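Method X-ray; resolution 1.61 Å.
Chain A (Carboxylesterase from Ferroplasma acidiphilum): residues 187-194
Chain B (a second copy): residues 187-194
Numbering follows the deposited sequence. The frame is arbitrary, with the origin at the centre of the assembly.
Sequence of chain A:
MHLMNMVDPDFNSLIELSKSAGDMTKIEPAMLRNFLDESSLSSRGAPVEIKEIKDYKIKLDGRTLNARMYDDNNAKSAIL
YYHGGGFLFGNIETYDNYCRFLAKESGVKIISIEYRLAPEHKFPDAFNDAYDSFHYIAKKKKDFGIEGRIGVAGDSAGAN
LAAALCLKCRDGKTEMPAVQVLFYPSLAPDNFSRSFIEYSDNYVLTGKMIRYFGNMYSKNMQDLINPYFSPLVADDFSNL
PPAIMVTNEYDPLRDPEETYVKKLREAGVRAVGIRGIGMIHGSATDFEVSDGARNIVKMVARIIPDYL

Chain A (187-194) LAPDNFSR
Chain B 187-194: LAPDNFSR

Two copies of one loop, residues 187-194, meet around an approximate twofold axis, each irregular until R194 opens a helix. The chains converge from the CA atoms of L187(A) and L187(B), 19.6 Å apart, to those of S193(A) and S193(B), 5.0 Å apart. The register is reciprocal: the CA atoms of A188(A) and F192(B) lie 7.5 Å apart, those of F192(A) and A188(B) 7.6 Å. A188 is extended (phi/psi near -140/160), P189 sits near -85/80, D190 near -110/110, N191 near -125/30, F192 near -150/-10, and S193 near -64/164.

No hydrogen bond joins the stretches directly; the contact is largely apolar and centres on F192. With chi1 near 60° (p) and chi2 near 73°, each phenyl ring reaches into the other copy. A188(A) CB lies 3.6 Å from the F192(B) ring centroid, as does A188(B) CB from that of F192(A). The methyl stands over the ring face, nearly on its normal, as a CH-pi partner. P189(A) CD is 3.8 Å from F192(B) CE2, and P189(B) CD the same from F192(A) CE2; both prolines are C-gamma endo. The phenyl rings meet obliquely, planes at 31° and centroids 5.2 Å apart, with F192(A) CZ a tight 3.1 Å from F192(B) CZ.

D190 holds each loop in shape. Its t rotamer (chi2 near 20°) turns the carboxylate onto its own chain: D190(A) OD1 accepts from F192(A) N and S193(A) N, both 2.9 Å, and D190(A) OD2 from S193(A) OG, 2.6 Å; chain B repeats this. S193, chi1 68° (p), also caps the following helix. Its CA-to-CB bond points toward the partner, bringing S193(A) CB within 4.0 Å of S193(B) CB.

One water accepts from R194(A) N and R194(B) N, each 2.9 Å from its oxygen, bridging the copies. The R194 side chains, all-t through chi3, lead away to partners elsewhere in the structure.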

# COMPACT_ATOMS: atom_id res chain seq x y z
N LEU A 187 -10.05 -16.41 4.87
CA LEU A 187 -9.53 -17.46 3.95
C LEU A 187 -8.21 -18.09 4.40
O LEU A 187 -7.78 -19.11 3.80
CB LEU A 187 -9.23 -16.80 2.62
CG LEU A 187 -10.52 -16.40 1.85
CD1 LEU A 187 -10.06 -15.47 0.71
CD2 LEU A 187 -11.41 -17.53 1.36
N ALA A 188 -7.47 -17.43 5.30
CA ALA A 188 -6.08 -17.83 5.52
C ALA A 188 -5.74 -17.74 6.98
O ALA A 188 -6.44 -17.04 7.75
CB ALA A 188 -5.10 -16.96 4.68
N PRO A 189 -4.63 -18.44 7.37
CA PRO A 189 -4.20 -18.37 8.80
C PRO A 189 -3.34 -17.16 9.00
O PRO A 189 -2.06 -17.26 9.25
CB PRO A 189 -3.40 -19.66 9.00
CG PRO A 189 -2.74 -19.86 7.59
CD PRO A 189 -3.69 -19.29 6.56
N ASP A 190 -4.02 -16.02 9.03
CA ASP A 190 -3.30 -14.70 9.03
C ASP A 190 -3.27 -13.90 10.29
O ASP A 190 -4.31 -13.32 10.70
CB ASP A 190 -3.94 -13.86 7.90
CG ASP A 190 -3.25 -12.55 7.70
OD1 ASP A 190 -2.11 -12.42 8.12
OD2 ASP A 190 -3.82 -11.68 7.00
N ASN A 191 -2.10 -13.75 10.93
CA ASN A 191 -1.92 -12.75 12.00
C ASN A 191 -0.75 -11.82 11.67
O ASN A 191 -0.13 -11.24 12.58
CB ASN A 191 -1.67 -13.44 13.37
CG ASN A 191 -0.33 -14.17 13.42
OD1 ASN A 191 0.21 -14.55 12.37
ND2 ASN A 191 0.21 -14.36 14.61
N PHE A 192 -0.54 -11.60 10.38
CA PHE A 192 0.69 -10.85 9.98
C PHE A 192 0.64 -10.05 8.75
O PHE A 192 1.60 -9.30 8.53
CB PHE A 192 1.90 -11.85 9.92
CG PHE A 192 1.70 -12.96 8.98
CD1 PHE A 192 1.72 -12.79 7.60
CD2 PHE A 192 1.32 -14.23 9.47
CE1 PHE A 192 1.41 -13.84 6.74
CE2 PHE A 192 1.07 -15.32 8.58
CZ PHE A 192 1.07 -15.12 7.24
N SER A 193 -0.38 -10.15 7.91
CA SER A 193 -0.41 -9.31 6.70
C SER A 193 -0.50 -7.85 7.12
O SER A 193 -0.84 -7.47 8.24
CB SER A 193 -1.56 -9.71 5.70
OG SER A 193 -2.79 -9.34 6.42
N ARG A 194 -0.20 -6.97 6.17
CA ARG A 194 -0.35 -5.55 6.39
C ARG A 194 -1.80 -5.11 6.71
O ARG A 194 -2.00 -4.40 7.65
CB ARG A 194 0.18 -4.76 5.20
CG ARG A 194 0.24 -3.20 5.54
CD ARG A 194 1.02 -2.31 4.49
NE ARG A 194 0.95 -0.95 5.07
CZ ARG A 194 1.87 -0.43 5.91
NH1 ARG A 194 2.94 -1.14 6.26
NH2 ARG A 194 1.75 0.80 6.41
N LEU B 187 9.59 -15.36 8.29
CA LEU B 187 9.12 -15.45 9.65
C LEU B 187 7.77 -16.19 9.81
O LEU B 187 7.29 -16.43 10.96
CB LEU B 187 8.87 -14.07 10.19
CG LEU B 187 10.16 -13.21 10.44
CD1 LEU B 187 9.69 -11.70 10.59
CD2 LEU B 187 10.94 -13.70 11.61
N ALA B 188 7.01 -16.23 8.74
CA ALA B 188 5.57 -16.62 8.83
C ALA B 188 5.24 -17.61 7.72
O ALA B 188 5.88 -17.68 6.62
CB ALA B 188 4.66 -15.34 8.70
N PRO B 189 4.09 -18.33 7.95
CA PRO B 189 3.64 -19.22 6.91
C PRO B 189 2.89 -18.43 5.86
O PRO B 189 1.64 -18.59 5.76
CB PRO B 189 2.64 -20.12 7.64
CG PRO B 189 2.04 -19.21 8.74
CD PRO B 189 3.24 -18.38 9.17
N ASP B 190 3.58 -17.81 4.91
CA ASP B 190 2.83 -16.77 4.03
C ASP B 190 2.75 -17.07 2.56
O ASP B 190 3.75 -17.01 1.83
CB ASP B 190 3.49 -15.41 4.31
CG ASP B 190 2.83 -14.26 3.55
OD1 ASP B 190 1.70 -14.49 3.14
OD2 ASP B 190 3.50 -13.19 3.45
N ASN B 191 1.57 -17.37 2.03
CA ASN B 191 1.35 -17.39 0.58
C ASN B 191 0.18 -16.49 0.19
O ASN B 191 -0.55 -16.70 -0.81
CB ASN B 191 1.15 -18.82 0.02
CG ASN B 191 -0.14 -19.44 0.48
OD1 ASN B 191 -0.68 -19.06 1.53
ND2 ASN B 191 -0.62 -20.44 -0.24
N PHE B 192 0.01 -15.44 0.96
CA PHE B 192 -1.22 -14.65 0.72
C PHE B 192 -1.11 -13.19 1.07
O PHE B 192 -2.14 -12.49 0.83
CB PHE B 192 -2.43 -15.29 1.53
CG PHE B 192 -2.16 -15.42 2.96
CD1 PHE B 192 -2.19 -14.31 3.84
CD2 PHE B 192 -1.73 -16.69 3.44
CE1 PHE B 192 -1.87 -14.45 5.20
CE2 PHE B 192 -1.34 -16.85 4.74
CZ PHE B 192 -1.47 -15.77 5.65
N SER B 193 -0.07 -12.67 1.79
CA SER B 193 0.03 -11.22 2.08
C SER B 193 0.20 -10.43 0.75
O SER B 193 0.41 -10.97 -0.30
CB SER B 193 1.20 -10.89 3.01
OG SER B 193 2.43 -11.14 2.25
N ARG B 194 -0.04 -9.14 0.83
CA ARG B 194 0.03 -8.34 -0.38
C ARG B 194 1.47 -8.26 -0.91
O ARG B 194 1.65 -8.42 -2.10
CB ARG B 194 -0.54 -6.97 -0.12
CG ARG B 194 -0.55 -6.10 -1.49
CD ARG B 194 -1.14 -4.65 -1.30
NE ARG B 194 -1.11 -4.00 -2.66
CZ ARG B 194 -2.02 -4.19 -3.63
NH1 ARG B 194 -3.08 -4.99 -3.43
NH2 ARG B 194 -1.86 -3.63 -4.85
O HOH W 1 -0.15 -7.66 3.35